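O-methyltransferase family 2 (Planctopirus limnophila, PDB 5I2H) probably transfers a methyl group from S-adenosyl-L-methionine to hydroxyl groups of small molecules, works as a dimer and binds the flavone apigenin. Local coordinates at residues F28-L40 against I110-V123. Sequence-based numbering, arbitrary orientation.
With EDO (1,2-ethanediol), chain D.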
loop_
_atom_site.group_PDB
_atom_site.type_symbol
_atom_site.label_atom_id
_atom_site.label_comp_id
_atom_site.label_asym_id
_atom_site.label_seq_id
_atom_site.Cartn_x
_atom_site.Cartn_y
_atom_site.Cartn_z
ATOM N N PHE A 28 5.273 1.230 1.914
ATOM C CA PHE A 28 5.831 1.048 3.247
ATOM C C PHE A 28 5.173 -0.095 3.988
ATOM O O PHE A 28 5.802 -0.651 4.899
ATOM C CB PHE A 28 5.767 2.351 4.046
ATOM C CG PHE A 28 6.739 3.356 3.533
ATOM C CD1 PHE A 28 8.094 3.179 3.769
ATOM C CD2 PHE A 28 6.306 4.432 2.741
ATOM C CE1 PHE A 28 9.024 4.093 3.271
ATOM C CE2 PHE A 28 7.220 5.352 2.230
ATOM C CZ PHE A 28 8.596 5.171 2.488
ATOM N N ALA A 29 3.936 -0.464 3.632
ATOM C CA ALA A 29 3.346 -1.686 4.178
ATOM C C ALA A 29 4.108 -2.919 3.695
ATOM O O ALA A 29 4.544 -3.755 4.500
ATOM C CB ALA A 29 1.865 -1.774 3.785
ATOM N N THR A 30 4.330 -3.016 2.380
ATOM C CA THR A 30 5.091 -4.141 1.832
ATOM C C THR A 30 6.479 -4.214 2.456
ATOM O O THR A 30 6.933 -5.278 2.887
ATOM C CB THR A 30 5.228 -3.968 0.321
ATOM O OG1 THR A 30 3.933 -3.762 -0.227
ATOM C CG2 THR A 30 5.924 -5.181 -0.324
ATOM N N GLU A 31 7.170 -3.079 2.494
ATOM C CA GLU A 31 8.544 -3.060 2.986
ATOM C C GLU A 31 8.624 -3.397 4.472
ATOM O O GLU A 31 9.525 -4.133 4.898
ATOM C CB GLU A 31 9.162 -1.698 2.707
ATOM C CG GLU A 31 9.384 -1.494 1.199
ATOM C CD GLU A 31 9.508 -0.003 0.813
ATOM O OE1 GLU A 31 9.624 0.860 1.710
ATOM O OE2 GLU A 31 9.511 0.309 -0.391
ATOM N N LEU A 32 7.711 -2.874 5.289
ATOM C CA LEU A 32 7.791 -3.198 6.710
ATOM C C LEU A 32 7.479 -4.675 6.953
ATOM O O LEU A 32 8.090 -5.312 7.820
ATOM C CB LEU A 32 6.858 -2.311 7.527
ATOM C CG LEU A 32 7.001 -2.527 9.060
ATOM C CD1 LEU A 32 8.395 -2.202 9.575
ATOM C CD2 LEU A 32 6.036 -1.673 9.811
ATOM N N LEU A 33 6.536 -5.238 6.185
ATOM C CA LEU A 33 6.245 -6.673 6.293
ATOM C C LEU A 33 7.469 -7.499 5.939
ATOM O O LEU A 33 7.868 -8.397 6.700
ATOM C CB LEU A 33 5.056 -7.059 5.390
ATOM C CG LEU A 33 3.708 -6.681 5.995
ATOM C CD1 LEU A 33 2.635 -6.768 4.905
ATOM C CD2 LEU A 33 3.361 -7.554 7.210
ATOM N N ALA A 34 8.087 -7.206 4.781
ATOM C CA ALA A 34 9.254 -7.980 4.354
ATOM C C ALA A 34 10.432 -7.775 5.301
ATOM O O ALA A 34 11.152 -8.735 5.617
ATOM C CB ALA A 34 9.639 -7.619 2.907
ATOM N N ALA A 35 10.671 -6.534 5.741
ATOM C CA ALA A 35 11.746 -6.286 6.712
ATOM C C ALA A 35 11.510 -7.078 7.994
ATOM O O ALA A 35 12.440 -7.675 8.553
ATOM C CB ALA A 35 11.843 -4.786 7.025
ATOM N N SER A 36 10.266 -7.098 8.475
ATOM C CA SER A 36 9.984 -7.698 9.778
ATOM C C SER A 36 10.026 -9.216 9.718
ATOM O O SER A 36 10.498 -9.866 10.669
ATOM C CB SER A 36 8.624 -7.229 10.266
ATOM O OG SER A 36 8.657 -5.830 10.400
ATOM N N VAL A 37 9.531 -9.804 8.626
ATOM C CA VAL A 37 9.550 -11.263 8.496
ATOM C C VAL A 37 10.946 -11.759 8.160
ATOM O O VAL A 37 11.482 -12.673 8.819
ATOM C CB VAL A 37 8.542 -11.715 7.416
ATOM C CG1 VAL A 37 8.731 -13.218 7.062
ATOM C CG2 VAL A 37 7.130 -11.419 7.839
ATOM N N ALA A 38 11.551 -11.196 7.104
ATOM C CA ALA A 38 12.709 -11.846 6.495
ATOM C C ALA A 38 14.049 -11.347 7.010
ATOM O O ALA A 38 15.044 -12.073 6.893
ATOM C CB ALA A 38 12.672 -11.686 4.975
ATOM N N HIS A 39 14.120 -10.138 7.557
ATOM C CA HIS A 39 15.396 -9.599 8.030
ATOM C C HIS A 39 15.501 -9.498 9.539
ATOM O O HIS A 39 16.569 -9.787 10.101
ATOM C CB HIS A 39 15.637 -8.205 7.437
ATOM C CG HIS A 39 15.854 -8.214 5.959
ATOM N ND1 HIS A 39 17.105 -8.322 5.399
ATOM C CD2 HIS A 39 14.979 -8.168 4.924
ATOM C CE1 HIS A 39 16.997 -8.309 4.079
ATOM N NE2 HIS A 39 15.715 -8.229 3.767
ATOM N N LEU A 40 14.447 -9.048 10.211
ATOM C CA LEU A 40 14.542 -8.704 11.624
ATOM C C LEU A 40 13.986 -9.781 12.538
ATOM O O LEU A 40 14.179 -9.698 13.743
ATOM C CB LEU A 40 13.822 -7.361 11.893
ATOM C CG LEU A 40 14.441 -6.189 11.098
ATOM C CD1 LEU A 40 13.598 -4.929 11.179
ATOM C CD2 LEU A 40 15.898 -5.895 11.515
ATOM N N ILE A 110 5.690 -13.570 2.002
ATOM C CA ILE A 110 6.165 -12.217 2.320
ATOM C C ILE A 110 7.639 -12.065 1.975
ATOM O O ILE A 110 8.076 -11.011 1.488
ATOM C CB ILE A 110 5.917 -11.911 3.810
ATOM C CG1 ILE A 110 4.433 -12.103 4.170
ATOM C CG2 ILE A 110 6.451 -10.530 4.195
ATOM C CD1 ILE A 110 3.503 -11.280 3.358
ATOM N N SER A 111 8.415 -13.136 2.151
ATOM C CA SER A 111 9.844 -13.056 1.920
ATOM C C SER A 111 10.204 -12.928 0.449
ATOM O O SER A 111 11.366 -12.651 0.151
ATOM C CB SER A 111 10.513 -14.276 2.542
ATOM O OG SER A 111 10.421 -14.201 3.963
ATOM N N LEU A 112 9.251 -13.118 -0.464
ATOM C CA LEU A 112 9.484 -12.845 -1.880
ATOM C C LEU A 112 9.882 -11.402 -2.131
ATOM O O LEU A 112 10.433 -11.094 -3.199
ATOM C CB LEU A 112 8.234 -13.163 -2.692
ATOM C CG LEU A 112 7.922 -14.658 -2.772
ATOM C CD1 LEU A 112 6.534 -14.873 -3.328
ATOM C CD2 LEU A 112 8.963 -15.355 -3.638
ATOM N N ALA A 113 9.603 -10.511 -1.189
ATOM C CA ALA A 113 9.991 -9.114 -1.304
ATOM C C ALA A 113 11.216 -8.778 -0.471
ATOM O O ALA A 113 11.557 -7.595 -0.355
ATOM C CB ALA A 113 8.824 -8.205 -0.897
ATOM N N ALA A 114 11.887 -9.783 0.110
ATOM C CA ALA A 114 12.946 -9.504 1.087
ATOM C C ALA A 114 14.129 -8.767 0.467
ATOM O O ALA A 114 14.878 -8.080 1.169
ATOM C CB ALA A 114 13.441 -10.809 1.714
ATOM N N GLN A 115 14.343 -8.931 -0.826
ATOM C CA GLN A 115 15.512 -8.372 -1.477
ATOM C C GLN A 115 15.158 -7.248 -2.425
ATOM O O GLN A 115 16.013 -6.819 -3.208
ATOM C CB GLN A 115 16.270 -9.474 -2.212
ATOM C CG GLN A 115 16.739 -10.569 -1.253
ATOM C CD GLN A 115 17.791 -10.049 -0.298
ATOM O OE1 GLN A 115 18.703 -9.349 -0.710
ATOM N NE2 GLN A 115 17.641 -10.338 0.982
ATOM N N SER A 116 13.917 -6.762 -2.383
ATOM C CA SER A 116 13.579 -5.602 -3.188
ATOM C C SER A 116 14.379 -4.393 -2.700
ATOM O O SER A 116 14.751 -4.293 -1.525
ATOM C CB SER A 116 12.084 -5.307 -3.123
ATOM O OG SER A 116 11.767 -4.642 -1.900
ATOM N N ALA A 117 14.664 -3.480 -3.624
ATOM C CA ALA A 117 15.422 -2.286 -3.255
ATOM C C ALA A 117 14.722 -1.521 -2.132
ATOM O O ALA A 117 15.377 -1.031 -1.201
ATOM C CB ALA A 117 15.623 -1.392 -4.483
ATOM N N GLY A 118 13.391 -1.433 -2.187
ATOM C CA GLY A 118 12.659 -0.751 -1.132
ATOM C C GLY A 118 12.802 -1.424 0.225
ATOM O O GLY A 118 13.010 -0.755 1.243
ATOM N N THR A 119 12.677 -2.751 0.268
ATOM C CA THR A 119 12.825 -3.440 1.541
ATOM C C THR A 119 14.237 -3.269 2.084
ATOM O O THR A 119 14.421 -2.946 3.260
ATOM C CB THR A 119 12.496 -4.923 1.383
ATOM O OG1 THR A 119 11.134 -5.028 0.968
ATOM C CG2 THR A 119 12.676 -5.637 2.718
ATOM N N LEU A 120 15.252 -3.505 1.235
ATOM C CA LEU A 120 16.633 -3.353 1.687
ATOM C C LEU A 120 16.913 -1.941 2.196
ATOM O O LEU A 120 17.629 -1.774 3.193
ATOM C CB LEU A 120 17.600 -3.702 0.552
ATOM C CG LEU A 120 17.515 -5.168 0.127
ATOM C CD1 LEU A 120 18.418 -5.407 -1.077
ATOM C CD2 LEU A 120 17.928 -6.047 1.336
ATOM N N ALA A 121 16.373 -0.914 1.517
ATOM C CA ALA A 121 16.568 0.461 1.970
ATOM C C ALA A 121 15.966 0.663 3.349
ATOM O O ALA A 121 16.568 1.310 4.219
ATOM C CB ALA A 121 15.954 1.443 0.971
ATOM N N LEU A 122 14.760 0.129 3.569
ATOM C CA LEU A 122 14.131 0.333 4.864
ATOM C C LEU A 122 14.893 -0.409 5.946
ATOM O O LEU A 122 15.068 0.125 7.049
ATOM C CB LEU A 122 12.663 -0.091 4.820
ATOM C CG LEU A 122 11.935 -0.022 6.171
ATOM C CD1 LEU A 122 11.819 1.405 6.649
ATOM C CD2 LEU A 122 10.535 -0.675 6.106
ATOM N N VAL A 123 15.384 -1.623 5.640
ATOM C CA VAL A 123 16.183 -2.371 6.614
ATOM C C VAL A 123 17.434 -1.595 6.978
ATOM O O VAL A 123 17.797 -1.485 8.157
ATOM C CB VAL A 123 16.535 -3.775 6.090
ATOM C CG1 VAL A 123 17.547 -4.449 7.030
ATOM C CG2 VAL A 123 15.256 -4.637 6.021
HETATM C C1 EDO D . 13.321 -3.113 -6.897
HETATM O O1 EDO D . 14.049 -4.147 -6.235
HETATM C C2 EDO D . 11.894 -3.515 -7.212
HETATM O O2 EDO D . 11.126 -3.365 -6.005
HETATM O O HOH W 1 12.018 1.840 1.701
#
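Ala113 O, which faces the methyl of Ala34 at 3.8 Å from CB, is gripped from opposite faces of its carbonyl plane by Thr119 OG1 (2.9 Å) and Ser116 N, the latter closing a type I turn. This turn leads into helix 117-128, whose 117-123 segment crosses the 28-39 segment of helix 26-39, in the helical dimerisation domain, at -66°; Phe24 of the second subunit packs on Ile110 and Ala113. Thr119 enters as a knob into the hole formed by Glu31, Ala34, Ala35 and His39. With CG2 anti to the backbone N (chi1, measured to OG1, -62°), its methyl rests on Ala34 CB (3.6 Å) while the hydroxyl turns back to the loop. His39 NE2 donates an almost straight bond (173°) to Ala114 O at 2.7 Å, the acceptor lying in the ring plane, and Val123 CG2 covers one ring face in a CH-pi contact. A leucine in place of His39 would probably leave Ala114 O without this donor and Val123 without its aromatic face. Beyond Thr119, the extended Glu31 chain lies along the backbone of Gly118, with OE2 close over its CA, while Asn27 holds OE2. One water bridges the pair, donating to Glu31 OE1 at 2.6 Å and to Gly118 O at 2.8 Å.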